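Local coordinates for monosaccharide ABC transporter substrate-binding protein, CUT2 family (Bradyrhizobium sp., PDB 4YHS) that probably captures a sugar or a related solute in the periplasm and delivers it to a CUT2-family ABC importer, at residues C62-H67 against N103-Q108; T254-Q259 against P280-G285. All blocks are in the same frame, centred on the assembly; numbering follows the deposited sequence. Where two conformers were deposited one is given.

Interaction 1 (C62-H67 against N103-Q108)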
loop_
_atom_site.group_PDB
_atom_site.type_symbol
_atom_site.label_atom_id
_atom_site.label_comp_id
_atom_site.label_asym_id
_atom_site.label_seq_id
_atom_site.Cartn_x
_atom_site.Cartn_y
_atom_site.Cartn_z
ATOM N N CYS A 62 -21.341 -1.718 1.192
ATOM C CA CYS A 62 -20.916 -1.017 2.407
ATOM C C CYS A 62 -19.400 -1.058 2.439
ATOM O O CYS A 62 -18.812 -2.141 2.296
ATOM C CB CYS A 62 -21.519 -1.653 3.664
ATOM S SG CYS A 62 -20.786 -1.023 5.185
ATOM N N VAL A 63 -18.757 0.105 2.593
ATOM C CA VAL A 63 -17.298 0.169 2.630
ATOM C C VAL A 63 -16.897 0.775 3.974
ATOM O O VAL A 63 -17.283 1.896 4.289
ATOM C CB VAL A 63 -16.704 0.994 1.463
ATOM C CG1 VAL A 63 -15.164 0.870 1.461
ATOM C CG2 VAL A 63 -17.273 0.498 0.147
ATOM N N SER A 64 -16.107 0.023 4.741
ATOM C CA SER A 64 -15.664 0.420 6.089
ATOM C C SER A 64 -14.154 0.666 6.132
ATOM O O SER A 64 -13.350 -0.240 5.865
ATOM C CB SER A 64 -16.070 -0.668 7.092
ATOM O OG SER A 64 -15.469 -0.494 8.363
ATOM N N PHE A 65 -13.789 1.919 6.402
ATOM C CA PHE A 65 -12.401 2.366 6.432
ATOM C C PHE A 65 -11.953 2.553 7.867
ATOM O O PHE A 65 -12.780 2.847 8.744
ATOM C CB PHE A 65 -12.247 3.697 5.704
ATOM C CG PHE A 65 -11.935 3.588 4.221
ATOM C CD1 PHE A 65 -12.253 2.480 3.489
ATOM C CD2 PHE A 65 -11.305 4.659 3.578
ATOM C CE1 PHE A 65 -11.935 2.436 2.102
ATOM C CE2 PHE A 65 -11.004 4.626 2.243
ATOM C CZ PHE A 65 -11.302 3.538 1.501
ATOM N N PRO A 66 -10.652 2.384 8.128
ATOM C CA PRO A 66 -10.125 2.653 9.473
ATOM C C PRO A 66 -10.208 4.134 9.857
ATOM O O PRO A 66 -10.391 4.465 11.039
ATOM C CB PRO A 66 -8.667 2.197 9.369
ATOM C CG PRO A 66 -8.336 2.328 7.913
ATOM C CD PRO A 66 -9.599 1.992 7.183
ATOM N N HIS A 67 -10.094 5.003 8.853
ATOM C CA HIS A 67 -10.030 6.453 9.030
ATOM C C HIS A 67 -9.932 7.084 7.637
ATOM O O HIS A 67 -9.855 6.372 6.629
ATOM C CB HIS A 67 -8.841 6.857 9.905
ATOM C CG HIS A 67 -7.495 6.561 9.305
ATOM N ND1 HIS A 67 -6.973 7.268 8.241
ATOM C CD2 HIS A 67 -6.563 5.633 9.634
ATOM C CE1 HIS A 67 -5.774 6.789 7.940
ATOM N NE2 HIS A 67 -5.500 5.802 8.777
ATOM N N ASN A 103 -13.798 -0.604 18.073
ATOM C CA ASN A 103 -15.194 -0.748 18.479
ATOM C C ASN A 103 -16.150 0.060 17.622
ATOM O O ASN A 103 -17.277 -0.368 17.373
ATOM C CB ASN A 103 -15.358 -0.360 19.938
ATOM C CG ASN A 103 -14.709 -1.351 20.862
ATOM O OD1 ASN A 103 -14.584 -2.530 20.528
ATOM N ND2 ASN A 103 -14.276 -0.880 22.030
ATOM N N LYS A 104 -15.699 1.208 17.130
ATOM C CA LYS A 104 -16.543 2.021 16.259
ATOM C C LYS A 104 -16.639 1.347 14.885
ATOM O O LYS A 104 -17.692 1.338 14.264
ATOM C CB LYS A 104 -16.016 3.445 16.156
ATOM C CG LYS A 104 -16.645 4.274 15.065
ATOM C CD LYS A 104 -18.117 4.500 15.302
ATOM C CE LYS A 104 -18.352 5.660 16.271
ATOM N NZ LYS A 104 -19.529 6.476 15.847
ATOM N N GLN A 105 -15.564 0.717 14.435
ATOM C CA GLN A 105 -15.623 0.039 13.152
ATOM C C GLN A 105 -16.586 -1.148 13.241
ATOM O O GLN A 105 -17.379 -1.376 12.338
ATOM C CB GLN A 105 -14.244 -0.407 12.700
ATOM C CG GLN A 105 -14.298 -1.151 11.382
ATOM C CD GLN A 105 -12.954 -1.347 10.771
ATOM O OE1 GLN A 105 -12.030 -1.789 11.438
ATOM N NE2 GLN A 105 -12.829 -1.018 9.475
ATOM N N ILE A 106 -16.562 -1.871 14.356
ATOM C CA ILE A 106 -17.489 -2.960 14.550
ATOM C C ILE A 106 -18.933 -2.453 14.482
ATOM O O ILE A 106 -19.742 -3.025 13.752
ATOM C CB ILE A 106 -17.196 -3.698 15.865
ATOM C CG1 ILE A 106 -15.855 -4.440 15.733
ATOM C CG2 ILE A 106 -18.319 -4.677 16.203
ATOM C CD1 ILE A 106 -15.378 -5.078 17.032
ATOM N N SER A 107 -19.247 -1.381 15.212
ATOM C CA SER A 107 -20.609 -0.855 15.232
ATOM C C SER A 107 -21.018 -0.308 13.855
ATOM O O SER A 107 -22.161 -0.492 13.433
ATOM C CB SER A 107 -20.766 0.232 16.312
ATOM O OG SER A 107 -19.784 1.246 16.201
ATOM N N GLN A 108 -20.093 0.345 13.155
ATOM C CA GLN A 108 -20.395 0.904 11.831
ATOM C C GLN A 108 -20.714 -0.199 10.810
ATOM O O GLN A 108 -21.647 -0.065 10.003
ATOM C CB GLN A 108 -19.232 1.768 11.327
ATOM C CG GLN A 108 -19.110 3.103 12.005
ATOM C CD GLN A 108 -17.936 3.907 11.483
ATOM O OE1 GLN A 108 -16.834 3.385 11.309
ATOM N NE2 GLN A 108 -18.166 5.196 11.246
HETATM O O HOH W 1 -15.402 1.890 9.381
#
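Ser64, near the end of strand 62-65, faces Gln105 on helix 103-108 with their CA atoms 7.1 Å apart, the nearest CA pair of the two segments. The contact is buried and mostly polar. Gln105 sends an extended chain from the helix, with CG anti to the backbone N (chi1 178°), and its amide reaches the serine hydroxyl: NE2 donates to Ser64 OG over 2.9 Å. The bond is fairly straight, 159° at the hydrogen, and the oxygen lies close to the amide plane. Because NE2 also donates to Gly123 O while OE1 accepts from Ile125 N, three bonds fix the rotation of the amide. Ser64 OG, accepting from the glutamine, donates its own proton in a hydrogen bond to a bridging water 2.6 Å away. That water in turn donates to Phe65 O (2.9 Å) and to Gln108 OE1 (2.8 Å), tying a second glutamine, one helical turn on, to the strand. An alanine in place of Gln105 is likely to open a gap beside the strand and cost Ser64 OG its amide donor, and Gly123 O and Ile125 N their side-chain partner. Helix 71-87 packs against Phe65 and Val63, whereas helix 102-115 is the crossover linking strand 90-95 to strand 119-122 past the strand between them, 60-65: the beta-alpha-beta layering of a Rossmann-like periplasmic binding protein lobe.

Interaction 2 (T254-Q259 against P280-G285)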
loop_
_atom_site.group_PDB
_atom_site.type_symbol
_atom_site.label_atom_id
_atom_site.label_comp_id
_atom_site.label_asym_id
_atom_site.label_seq_id
_atom_site.Cartn_x
_atom_site.Cartn_y
_atom_site.Cartn_z
ATOM N N THR A 254 10.931 9.247 6.542
ATOM C CA THR A 254 12.383 9.375 6.579
ATOM C C THR A 254 12.918 10.074 5.320
ATOM O O THR A 254 13.726 11.020 5.388
ATOM C CB THR A 254 13.064 7.992 6.667
ATOM O OG1 THR A 254 12.441 7.178 7.672
ATOM C CG2 THR A 254 14.524 8.157 7.011
ATOM N N ALA A 255 12.473 9.597 4.168
ATOM C CA ALA A 255 12.933 10.161 2.876
ATOM C C ALA A 255 12.492 11.611 2.750
ATOM O O ALA A 255 13.279 12.454 2.323
ATOM C CB ALA A 255 12.396 9.368 1.740
ATOM N N GLU A 256 11.247 11.908 3.117
ATOM C CA GLU A 256 10.789 13.299 3.032
ATOM C C GLU A 256 11.568 14.209 3.963
ATOM O O GLU A 256 11.990 15.295 3.558
ATOM C CB GLU A 256 9.301 13.411 3.326
ATOM C CG GLU A 256 8.430 12.659 2.349
ATOM C CD GLU A 256 6.945 12.736 2.718
ATOM O OE1 GLU A 256 6.268 11.678 2.788
ATOM O OE2 GLU A 256 6.474 13.866 2.932
ATOM N N ALA A 257 11.793 13.768 5.204
ATOM C CA ALA A 257 12.512 14.595 6.166
ATOM C C ALA A 257 13.992 14.744 5.783
ATOM O O ALA A 257 14.593 15.791 6.039
ATOM C CB ALA A 257 12.358 14.014 7.603
ATOM N N ALA A 258 14.562 13.734 5.116
ATOM C CA ALA A 258 15.990 13.731 4.770
ATOM C C ALA A 258 16.328 14.766 3.689
ATOM O O ALA A 258 17.468 15.230 3.594
ATOM C CB ALA A 258 16.416 12.327 4.312
ATOM N N GLN A 259 15.335 15.163 2.896
ATOM C CA GLN A 259 15.601 16.102 1.790
ATOM C C GLN A 259 16.227 17.395 2.307
ATOM O O GLN A 259 17.213 17.929 1.742
ATOM C CB GLN A 259 14.313 16.410 1.042
ATOM C CG GLN A 259 13.617 15.249 0.398
ATOM C CD GLN A 259 12.301 15.692 -0.191
ATOM O OE1 GLN A 259 12.152 15.817 -1.412
ATOM N NE2 GLN A 259 11.342 15.966 0.680
ATOM N N PRO A 280 2.353 11.412 -1.146
ATOM C CA PRO A 280 2.486 12.590 -2.013
ATOM C C PRO A 280 3.842 13.309 -1.863
ATOM O O PRO A 280 4.383 13.778 -2.873
ATOM C CB PRO A 280 1.312 13.477 -1.569
ATOM C CG PRO A 280 0.275 12.494 -1.127
ATOM C CD PRO A 280 1.081 11.424 -0.405
ATOM N N GLY A 281 4.371 13.390 -0.650
ATOM C CA GLY A 281 5.651 14.040 -0.406
ATOM C C GLY A 281 6.793 13.311 -1.109
ATOM O O GLY A 281 7.671 13.922 -1.707
ATOM N N VAL A 282 6.774 11.983 -1.063
ATOM C CA VAL A 282 7.784 11.206 -1.773
ATOM C C VAL A 282 7.646 11.385 -3.299
ATOM O O VAL A 282 8.632 11.594 -4.010
ATOM C CB VAL A 282 7.700 9.727 -1.403
ATOM C CG1 VAL A 282 8.601 8.843 -2.334
ATOM C CG2 VAL A 282 8.094 9.538 0.062
ATOM N N TYR A 283 6.413 11.388 -3.785
ATOM C CA TYR A 283 6.120 11.584 -5.212
ATOM C C TYR A 283 6.686 12.927 -5.684
ATOM O O TYR A 283 7.369 13.004 -6.704
ATOM C CB TYR A 283 4.598 11.483 -5.417
ATOM C CG TYR A 283 4.107 11.475 -6.851
ATOM C CD1 TYR A 283 3.999 10.293 -7.570
ATOM C CD2 TYR A 283 3.727 12.640 -7.469
ATOM C CE1 TYR A 283 3.532 10.299 -8.893
ATOM C CE2 TYR A 283 3.258 12.645 -8.762
ATOM C CZ TYR A 283 3.145 11.474 -9.458
ATOM O OH TYR A 283 2.700 11.522 -10.761
ATOM N N GLU A 284 6.412 13.991 -4.942
ATOM C CA GLU A 284 6.857 15.307 -5.360
ATOM C C GLU A 284 8.384 15.347 -5.345
ATOM O O GLU A 284 9.017 15.919 -6.232
ATOM C CB GLU A 284 6.267 16.387 -4.455
ATOM C CG GLU A 284 6.788 17.776 -4.722
ATOM C CD GLU A 284 6.387 18.340 -6.107
ATOM O OE1 GLU A 284 5.518 17.768 -6.796
ATOM O OE2 GLU A 284 6.962 19.371 -6.510
ATOM N N GLY A 285 8.964 14.696 -4.344
ATOM C CA GLY A 285 10.401 14.596 -4.230
ATOM C C GLY A 285 11.052 13.943 -5.449
ATOM O O GLY A 285 12.083 14.403 -5.902
HETATM O O HOH W 2 3.388 13.040 1.985
HETATM O O HOH W 3 8.486 16.303 -1.071
#
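Glu256 and Val282 lie at the nearest approach of two helices, their CA atoms 6.0 Å apart, where the axes of segments 254-259 and 280-285 come within 9.2 Å at 51° between their N-to-C directions. These are neighbouring helices of a Rossmann-like alpha/beta lobe: helix 252-264 leads into strand 272-275 and helix 280-287 follows it, and Ala255 and Val282 both rest on Ala275 of that strand. The close fit is made by glutamate and glutamine side chains lying against glycine backbone. With CG anti to its carbonyl carbon (chi1 -62°) and an extended chain beyond, Glu256 reaches over the first turn of the other helix, and its OE2 comes 3.4 Å from Gly281 CA. On the way, its CG touches Val282 CG2 at 3.9 Å, the two side chains crossing at about a right angle. The carboxylate takes a hydrogen bond at OE1 from Thr279 OG1, which also receives the N-H of Val282; a water bridges OE1 to Gly281 N. A negative charge so near the start of a helix would probably be stabilised by its dipole. One turn along each helix the theme recurs, as Gln259 OE1 lies 3.5 Å from Gly285 CA. The other end of this amide turns back to its own helix: Gln259 NE2 donates to Glu256 O at 3.0 Å, almost straight at 170°, meeting a lone pair in the carbonyl plane. A further water, held only weakly by Gln259 NE2, donates to Gly281 O at 2.6 Å.

Overall arrangement
The two contacts lie in different lobes of a bilobed binding protein, their centres about 30 Å and their nearest atoms about 12 Å apart. Along the chain interaction 1 comes first, joining the strand next to edge strand 90-95 of the mixed sheet to a crossover helix; interaction 2 follows, joining two helices packed together over edge strand 272-275 of the four-stranded parallel sheet. Together they illustrate a general principle: similar beta-alpha units are built twice, with an amide and a bridging water near the Cys62-Cys112 disulfide in one lobe and helix packing against glycine backbone in the other. Neither contact joins the lobes, consistent with each moving as a unit when such proteins close around a ligand.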